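Local coordinates for protein PppA (PDB 6JKV) that probably removes phosphate from serine and threonine side chains as a manganese-binding PP2C-type phosphatase, and is a key regulatory component of the type VI secretion system, at residues 131-137 and 197-203; 146-151 and 225-230; 53-57 and 127-131. All blocks are in the same frame, centred on the assembly; numbering follows the deposited sequence.

Contact 1 of 3, residues 131-137 and 197-203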
loop_
_atom_site.group_PDB
_atom_site.type_symbol
_atom_site.label_atom_id
_atom_site.label_comp_id
_atom_site.label_asym_id
_atom_site.label_seq_id
_atom_site.Cartn_x
_atom_site.Cartn_y
_atom_site.Cartn_z
ATOM N N ASN A 131 -3.022 4.192 20.295
ATOM C CA ASN A 131 -4.192 4.940 19.761
ATOM C C ASN A 131 -3.807 5.843 18.589
ATOM O O ASN A 131 -4.694 6.555 18.099
ATOM C CB ASN A 131 -4.853 5.799 20.841
ATOM C CG ASN A 131 -5.346 4.958 21.996
ATOM O OD1 ASN A 131 -5.597 3.773 21.823
ATOM N ND2 ASN A 131 -5.465 5.539 23.178
ATOM N N GLN A 132 -2.544 5.854 18.168
ATOM C CA GLN A 132 -2.116 6.731 17.055
ATOM C C GLN A 132 -1.553 5.871 15.931
ATOM O O GLN A 132 -0.924 4.823 16.207
ATOM C CB GLN A 132 -1.113 7.794 17.499
ATOM C CG GLN A 132 -0.230 7.373 18.660
ATOM C CD GLN A 132 0.440 8.566 19.294
ATOM O OE1 GLN A 132 -0.217 9.561 19.609
ATOM N NE2 GLN A 132 1.756 8.479 19.459
ATOM N N ALA A 133 -1.797 6.308 14.703
ATOM C CA ALA A 133 -1.245 5.667 13.501
ATOM C C ALA A 133 -0.845 6.744 12.503
ATOM O O ALA A 133 -1.316 7.883 12.624
ATOM C CB ALA A 133 -2.236 4.689 12.917
ATOM N N SER A 134 0.054 6.383 11.597
ATOM C CA SER A 134 0.521 7.245 10.491
ATOM C C SER A 134 0.452 6.445 9.198
ATOM O O SER A 134 0.808 5.257 9.212
ATOM C CB SER A 134 1.908 7.761 10.749
ATOM O OG SER A 134 1.944 8.561 11.918
ATOM N N CYS A 135 -0.002 7.084 8.126
ATOM C CA CYS A 135 0.044 6.534 6.757
ATOM C C CYS A 135 1.069 7.337 5.961
ATOM O O CYS A 135 0.988 8.579 5.951
ATOM C CB CYS A 135 -1.325 6.585 6.094
ATOM S SG CYS A 135 -1.298 6.186 4.328
ATOM N N LEU A 136 2.019 6.640 5.346
ATOM C CA LEU A 136 2.935 7.227 4.341
ATOM C C LEU A 136 2.631 6.562 3.003
ATOM O O LEU A 136 2.463 5.332 2.969
ATOM C CB LEU A 136 4.389 6.982 4.747
ATOM C CG LEU A 136 4.887 7.754 5.964
ATOM C CD1 LEU A 136 6.182 7.148 6.494
ATOM C CD2 LEU A 136 5.073 9.227 5.637
ATOM N N TRP A 137 2.556 7.342 1.933
ATOM C CA TRP A 137 2.287 6.765 0.595
ATOM C C TRP A 137 2.885 7.631 -0.510
ATOM O O TRP A 137 3.095 8.854 -0.326
ATOM C CB TRP A 137 0.786 6.536 0.396
ATOM C CG TRP A 137 0.047 7.707 -0.168
ATOM C CD1 TRP A 137 -0.230 7.937 -1.484
ATOM C CD2 TRP A 137 -0.541 8.799 0.563
ATOM N NE1 TRP A 137 -0.941 9.098 -1.625
ATOM C CE2 TRP A 137 -1.151 9.643 -0.387
ATOM C CE3 TRP A 137 -0.613 9.145 1.919
ATOM C CZ2 TRP A 137 -1.820 10.810 -0.020
ATOM C CZ3 TRP A 137 -1.276 10.296 2.278
ATOM C CH2 TRP A 137 -1.878 11.113 1.321
ATOM N N SER A 197 3.664 11.502 0.773
ATOM C CA SER A 197 2.485 12.098 1.432
ATOM C C SER A 197 2.280 11.374 2.757
ATOM O O SER A 197 2.600 10.172 2.843
ATOM C CB SER A 197 1.282 12.054 0.549
ATOM O OG SER A 197 1.394 13.027 -0.481
ATOM N N GLU A 198 1.803 12.103 3.762
ATOM C CA GLU A 198 1.588 11.572 5.125
ATOM C C GLU A 198 0.200 11.990 5.607
ATOM O O GLU A 198 -0.236 13.125 5.319
ATOM C CB GLU A 198 2.671 12.081 6.074
ATOM C CG GLU A 198 2.631 11.416 7.442
ATOM C CD GLU A 198 3.666 11.938 8.421
ATOM O OE1 GLU A 198 4.606 12.607 7.978
ATOM O OE2 GLU A 198 3.509 11.691 9.629
ATOM N N ALA A 199 -0.474 11.088 6.314
ATOM C CA ALA A 199 -1.732 11.389 7.027
ATOM C C ALA A 199 -1.685 10.728 8.397
ATOM O O ALA A 199 -1.409 9.516 8.472
ATOM C CB ALA A 199 -2.925 10.928 6.228
ATOM N N ALA A 200 -1.931 11.514 9.442
ATOM C CA ALA A 200 -2.028 11.021 10.831
ATOM C C ALA A 200 -3.456 10.532 11.079
ATOM O O ALA A 200 -4.405 11.117 10.514
ATOM C CB ALA A 200 -1.646 12.097 11.809
ATOM N N LEU A 201 -3.581 9.482 11.887
ATOM C CA LEU A 201 -4.883 8.855 12.221
ATOM C C LEU A 201 -4.960 8.659 13.729
ATOM O O LEU A 201 -3.976 8.214 14.327
ATOM C CB LEU A 201 -5.012 7.513 11.497
ATOM C CG LEU A 201 -5.016 7.562 9.968
ATOM C CD1 LEU A 201 -4.771 6.173 9.395
ATOM C CD2 LEU A 201 -6.327 8.127 9.445
ATOM N N HIS A 202 -6.100 9.011 14.309
ATOM C CA HIS A 202 -6.504 8.581 15.663
ATOM C C HIS A 202 -7.263 7.261 15.523
ATOM O O HIS A 202 -8.265 7.225 14.806
ATOM C CB HIS A 202 -7.311 9.684 16.342
ATOM C CG HIS A 202 -8.034 9.225 17.560
ATOM N ND1 HIS A 202 -7.393 8.954 18.760
ATOM C CD2 HIS A 202 -9.340 8.964 17.761
ATOM C CE1 HIS A 202 -8.278 8.553 19.647
ATOM N NE2 HIS A 202 -9.477 8.564 19.067
ATOM N N VAL A 203 -6.761 6.210 16.157
ATOM C CA VAL A 203 -7.331 4.839 16.043
ATOM C C VAL A 203 -8.288 4.616 17.212
ATOM O O VAL A 203 -7.915 4.921 18.360
ATOM C CB VAL A 203 -6.239 3.757 16.018
ATOM C CG1 VAL A 203 -6.830 2.418 15.610
ATOM C CG2 VAL A 203 -5.086 4.152 15.108
HETATM O O HOH W 1 1.331 10.818 11.332
#
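Trp137 holds CG between its backbone N and carbonyl carbon (chi1 89°), a torsion that folds the indole back across the neighbouring strand, where Ser197 CB lies over one face of it. The CB sits 3.3 Å from the centroid of the Trp137 six-membered ring, almost on the ring normal, a CH-pi contact; serine's short side chain lets its CB lie directly against the ring. Ser197 OG goes instead to His158, and Trp137 NE1 to the carbonyl of Arg156. On the other face of the sheet, Glu198 has CG anti to its backbone N (chi1 -172°) and runs alongside Leu136, with Glu198 CG 3.7 Å from Leu136 CD2. One carboxylate oxygen, Glu198 OE2, accepts from a water at 2.9 Å, while OE1 pairs with Arg97. Between these faces, six backbone bonds join strands 132-137 and 197-202, and a seventh, Val203 N to Asn131 O, extends the antiparallel ladder past their ends; Cys135 N to Ala199 O, at 2.8 Å, is nearly straight. Small Ala133 lets Val203 CG2 approach its CB to 3.6 Å. The ladder satisfies the inward-facing N-H and C=O groups of edge strand 197-202, and the carboxylate, bound by arginine and water, is probably ionised.

Contact 2 of 3, residues 146-151 and 225-230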
loop_
_atom_site.group_PDB
_atom_site.type_symbol
_atom_site.label_atom_id
_atom_site.label_comp_id
_atom_site.label_asym_id
_atom_site.label_seq_id
_atom_site.Cartn_x
_atom_site.Cartn_y
_atom_site.Cartn_z
ATOM N N LEU A 146 -12.236 1.709 7.611
ATOM C CA LEU A 146 -13.641 1.374 7.916
ATOM C C LEU A 146 -13.892 1.671 9.392
ATOM O O LEU A 146 -13.229 1.061 10.253
ATOM C CB LEU A 146 -13.909 -0.097 7.600
ATOM C CG LEU A 146 -15.360 -0.536 7.768
ATOM C CD1 LEU A 146 -16.190 -0.054 6.592
ATOM C CD2 LEU A 146 -15.458 -2.043 7.905
ATOM N N ARG A 147 -14.818 2.584 9.662
ATOM C CA ARG A 147 -15.233 2.950 11.030
ATOM C C ARG A 147 -16.757 3.070 11.062
ATOM O O ARG A 147 -17.316 3.772 10.213
ATOM C CB ARG A 147 -14.562 4.258 11.446
ATOM C CG ARG A 147 -15.035 4.797 12.787
ATOM C CD ARG A 147 -14.287 6.072 13.126
ATOM N NE ARG A 147 -12.943 5.817 13.622
ATOM C CZ ARG A 147 -12.063 6.761 13.959
ATOM N NH1 ARG A 147 -12.372 8.038 13.836
ATOM N NH2 ARG A 147 -10.872 6.426 14.420
ATOM N N GLY A 148 -17.391 2.392 12.019
ATOM C CA GLY A 148 -18.859 2.373 12.164
ATOM C C GLY A 148 -19.559 1.936 10.889
ATOM O O GLY A 148 -20.618 2.495 10.578
ATOM N N GLY A 149 -18.988 0.978 10.157
ATOM C CA GLY A 149 -19.561 0.486 8.892
ATOM C C GLY A 149 -19.455 1.490 7.753
ATOM O O GLY A 149 -20.080 1.253 6.708
ATOM N N VAL A 150 -18.682 2.568 7.923
ATOM C CA VAL A 150 -18.491 3.614 6.876
ATOM C C VAL A 150 -17.043 3.569 6.395
ATOM O O VAL A 150 -16.129 3.650 7.239
ATOM C CB VAL A 150 -18.855 5.017 7.389
ATOM C CG1 VAL A 150 -18.637 6.059 6.305
ATOM C CG2 VAL A 150 -20.286 5.071 7.916
ATOM N N LEU A 151 -16.852 3.450 5.081
ATOM C CA LEU A 151 -15.506 3.419 4.460
ATOM C C LEU A 151 -15.063 4.833 4.086
ATOM O O LEU A 151 -15.876 5.615 3.593
ATOM C CB LEU A 151 -15.522 2.524 3.222
ATOM C CG LEU A 151 -14.147 2.245 2.628
ATOM C CD1 LEU A 151 -13.353 1.339 3.550
ATOM C CD2 LEU A 151 -14.278 1.625 1.247
ATOM N N LEU A 225 -16.072 -2.580 -1.552
ATOM C CA LEU A 225 -14.956 -2.696 -0.579
ATOM C C LEU A 225 -15.526 -2.586 0.839
ATOM O O LEU A 225 -15.165 -3.417 1.688
ATOM C CB LEU A 225 -13.901 -1.615 -0.835
ATOM C CG LEU A 225 -13.153 -1.687 -2.167
ATOM C CD1 LEU A 225 -12.119 -0.574 -2.235
ATOM C CD2 LEU A 225 -12.494 -3.040 -2.383
ATOM N N ARG A 226 -16.402 -1.611 1.081
ATOM C CA ARG A 226 -17.056 -1.421 2.397
ATOM C C ARG A 226 -17.831 -2.690 2.782
ATOM O O ARG A 226 -17.767 -3.092 3.963
ATOM C CB ARG A 226 -17.993 -0.212 2.346
ATOM C CG ARG A 226 -18.631 0.132 3.685
ATOM C CD ARG A 226 -20.134 0.265 3.556
ATOM N NE ARG A 226 -20.778 -1.041 3.515
ATOM C CZ ARG A 226 -21.211 -1.710 4.578
ATOM N NH1 ARG A 226 -21.088 -1.186 5.788
ATOM N NH2 ARG A 226 -21.778 -2.898 4.437
ATOM N N ASP A 227 -18.544 -3.303 1.835
ATOM C CA ASP A 227 -19.332 -4.532 2.093
ATOM C C ASP A 227 -18.414 -5.667 2.546
ATOM O O ASP A 227 -18.715 -6.314 3.573
ATOM C CB ASP A 227 -20.129 -4.952 0.862
ATOM C CG ASP A 227 -21.299 -4.031 0.600
ATOM O OD1 ASP A 227 -21.667 -3.284 1.520
ATOM O OD2 ASP A 227 -21.813 -4.062 -0.525
ATOM N N VAL A 228 -17.339 -5.906 1.805
ATOM C CA VAL A 228 -16.423 -7.049 2.074
ATOM C C VAL A 228 -15.667 -6.790 3.382
ATOM O O VAL A 228 -15.489 -7.747 4.156
ATOM C CB VAL A 228 -15.461 -7.301 0.900
ATOM C CG1 VAL A 228 -14.547 -8.475 1.194
ATOM C CG2 VAL A 228 -16.206 -7.530 -0.404
ATOM N N LEU A 229 -15.250 -5.546 3.632
ATOM C CA LEU A 229 -14.468 -5.191 4.843
ATOM C C LEU A 229 -15.328 -5.331 6.105
ATOM O O LEU A 229 -14.745 -5.505 7.182
ATOM C CB LEU A 229 -13.938 -3.759 4.720
ATOM C CG LEU A 229 -12.742 -3.569 3.786
ATOM C CD1 LEU A 229 -12.344 -2.102 3.721
ATOM C CD2 LEU A 229 -11.557 -4.419 4.229
ATOM N N SER A 230 -16.654 -5.261 5.987
ATOM C CA SER A 230 -17.584 -5.319 7.148
ATOM C C SER A 230 -17.733 -6.766 7.628
ATOM O O SER A 230 -18.864 -7.265 7.720
ATOM C CB SER A 230 -18.903 -4.689 6.822
ATOM O OG SER A 230 -18.775 -3.277 6.853
#
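Leu225 meets the hairpin with its CB, which lies 3.9 Å from Leu151 CD2, the two side chains crossing at a slant. Arg226 does both apolar and polar work. Its CB rests 3.8 Å from Leu151 CB and its CG touches Leu146 CD1, then bends at chi2 and chi3 turn the guanidinium back so that NH1 gives a 2.8 Å bond to Gly149 O. That oxygen lies in the guanidinium plane, and the N-H points at it fairly straight (160°). The accepting carbonyl belongs to a type I' turn, Arg147 to Val150, which joins strands 142-147 and 150-153 into a beta hairpin in one of the two sheets of the PP2C beta sandwich, with 150-153 outermost; Gly148 and Gly149 readily adopt the positive phi this turn demands. The CB of Asp227 points away from the hairpin, yet its OD1 receives both Arg226 NE and NH2, the latter at 2.9 Å, a side-on salt bridge that fixes the rotation of the guanidinium. CD1 of Leu229 lies 3.6 Å from Leu151 CD1, the two side chains crossing at about a right angle, while its CB packs on Leu146 CD2. Ser230, where the helix ends, returns OG to Arg226 O at 3.1 Å, and Ser230 OG also rests against Leu146 CD2.

Contact 3 of 3, residues 53-57 and 127-131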
loop_
_atom_site.group_PDB
_atom_site.type_symbol
_atom_site.label_atom_id
_atom_site.label_comp_id
_atom_site.label_asym_id
_atom_site.label_seq_id
_atom_site.Cartn_x
_atom_site.Cartn_y
_atom_site.Cartn_z
ATOM N N GLU A 53 3.970 -7.256 14.539
ATOM C CA GLU A 53 4.962 -7.330 15.643
ATOM C C GLU A 53 5.802 -6.046 15.694
ATOM O O GLU A 53 6.444 -5.821 16.738
ATOM C CB GLU A 53 5.858 -8.568 15.517
ATOM C CG GLU A 53 6.839 -8.536 14.354
ATOM C CD GLU A 53 6.284 -9.007 13.018
ATOM O OE1 GLU A 53 5.045 -9.164 12.886
ATOM O OE2 GLU A 53 7.099 -9.210 12.100
ATOM N N ALA A 54 5.823 -5.253 14.616
ATOM C CA ALA A 54 6.515 -3.944 14.552
ATOM C C ALA A 54 5.506 -2.809 14.357
ATOM O O ALA A 54 5.946 -1.647 14.148
ATOM C CB ALA A 54 7.542 -3.948 13.438
ATOM N N GLY A 55 4.210 -3.123 14.417
ATOM C CA GLY A 55 3.127 -2.172 14.108
ATOM C C GLY A 55 3.260 -1.610 12.704
ATOM O O GLY A 55 3.017 -0.426 12.538
ATOM N N LEU A 56 3.639 -2.440 11.731
ATOM C CA LEU A 56 3.959 -1.989 10.355
ATOM C C LEU A 56 3.220 -2.852 9.343
ATOM O O LEU A 56 3.266 -4.092 9.459
ATOM C CB LEU A 56 5.464 -2.078 10.099
ATOM C CG LEU A 56 5.921 -1.441 8.787
ATOM C CD1 LEU A 56 5.545 0.030 8.738
ATOM C CD2 LEU A 56 7.423 -1.602 8.616
ATOM N N TRP A 57 2.574 -2.199 8.382
ATOM C CA TRP A 57 1.867 -2.871 7.266
ATOM C C TRP A 57 2.148 -2.099 5.986
ATOM O O TRP A 57 1.986 -0.876 5.986
ATOM C CB TRP A 57 0.373 -2.976 7.567
ATOM C CG TRP A 57 0.127 -3.647 8.878
ATOM C CD1 TRP A 57 0.043 -4.987 9.109
ATOM C CD2 TRP A 57 -0.034 -3.007 10.153
ATOM N NE1 TRP A 57 -0.170 -5.225 10.440
ATOM C CE2 TRP A 57 -0.234 -4.026 11.102
ATOM C CE3 TRP A 57 -0.043 -1.678 10.578
ATOM C CZ2 TRP A 57 -0.445 -3.754 12.453
ATOM C CZ3 TRP A 57 -0.252 -1.408 11.914
ATOM C CH2 TRP A 57 -0.442 -2.433 12.836
ATOM N N ALA A 127 1.671 2.610 9.967
ATOM C CA ALA A 127 2.412 2.295 11.202
ATOM C C ALA A 127 1.558 2.740 12.384
ATOM O O ALA A 127 1.024 3.864 12.334
ATOM C CB ALA A 127 3.750 2.979 11.199
ATOM N N ALA A 128 1.408 1.877 13.383
ATOM C CA ALA A 128 0.511 2.110 14.528
ATOM C C ALA A 128 1.285 1.917 15.827
ATOM O O ALA A 128 2.131 1.007 15.901
ATOM C CB ALA A 128 -0.693 1.199 14.460
ATOM N N ARG A 129 1.001 2.783 16.796
ATOM C CA ARG A 129 1.446 2.665 18.205
ATOM C C ARG A 129 0.274 3.066 19.104
ATOM O O ARG A 129 -0.078 4.252 19.131
ATOM C CB ARG A 129 2.658 3.558 18.477
ATOM C CG ARG A 129 3.913 3.163 17.712
ATOM C CD ARG A 129 4.482 1.855 18.217
ATOM N NE ARG A 129 5.800 1.603 17.649
ATOM C CZ ARG A 129 6.035 0.998 16.486
ATOM N NH1 ARG A 129 5.027 0.562 15.745
ATOM N NH2 ARG A 129 7.289 0.837 16.071
ATOM N N GLY A 130 -0.324 2.096 19.791
ATOM C CA GLY A 130 -1.503 2.328 20.641
ATOM C C GLY A 130 -2.632 2.990 19.864
ATOM O O GLY A 130 -3.092 2.413 18.845
ATOM N N ASN A 131 -3.022 4.192 20.295
ATOM C CA ASN A 131 -4.192 4.940 19.761
ATOM C C ASN A 131 -3.807 5.843 18.589
ATOM O O ASN A 131 -4.694 6.555 18.099
ATOM C CB ASN A 131 -4.853 5.799 20.841
ATOM C CG ASN A 131 -5.346 4.958 21.996
ATOM O OD1 ASN A 131 -5.597 3.773 21.823
ATOM N ND2 ASN A 131 -5.465 5.539 23.178
#
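Trp57 turns the edge of its indole to Ala128, whose CB lies near the ring plane and 3.7 Å from Trp57 CZ3. With CG anti to the carbonyl carbon (chi1 -55°), CG lies beside the backbone N, and the indole extends from there so that one face comes over Gly55 C; alanine is small enough to fit against the rim. Leu56 and Ala127 form a non-hydrogen-bonded antiparallel pair, their side chains on the opposite face of the sheet from the indole. Gly55 O accepts from Ala128 N at 2.9 Å and also receives a CA-H contact from Ala127. Gly55 belongs to a G1 beta bulge, sharing Ala51 with Leu56, and its positive phi suits glycine. Arg129, bent at chi2, brings NH1 back to two carbonyls: Ala54 O at 2.9 Å across the contact and, also at 2.9 Å, Ala128 O in its own strand. The first bond is less straight, 140° at the hydrogen. NH2 of Arg129 bonds Ala86 O, and Tyr92 makes a cation-pi contact with the same side chain. Helix 89-114 packs on the face bearing Leu56, with Tyr92 and Leu96, while Trp57 reaches Leu257 and Val259 of strand 254-261 in the other sheet.

Contacts 1 and 3 belong to the same five-stranded sheet, their centres about 10 Å apart: strands 120-129 and 132-138 are neighbours there, and Ser134 N bonds Ala127 O at 2.8 Å. The two contacts also share Asn131, at the turn between those strands. Contact 2 lies on the other sheet, its centre about 18 Å from that of contact 1, but Arg147 NH2 reaches His202 O at 2.8 Å and so ties the two together. Contacts 2 and 3 do not touch, their nearest atoms being about 7 Å apart. Two manganese ions are bound, both by Asp61, one also with Gly62 and the other with Asp214 and Asp252; a bound manganese lies about 13 Å from the Trp137 side chain and about 14 Å from that of Leu225.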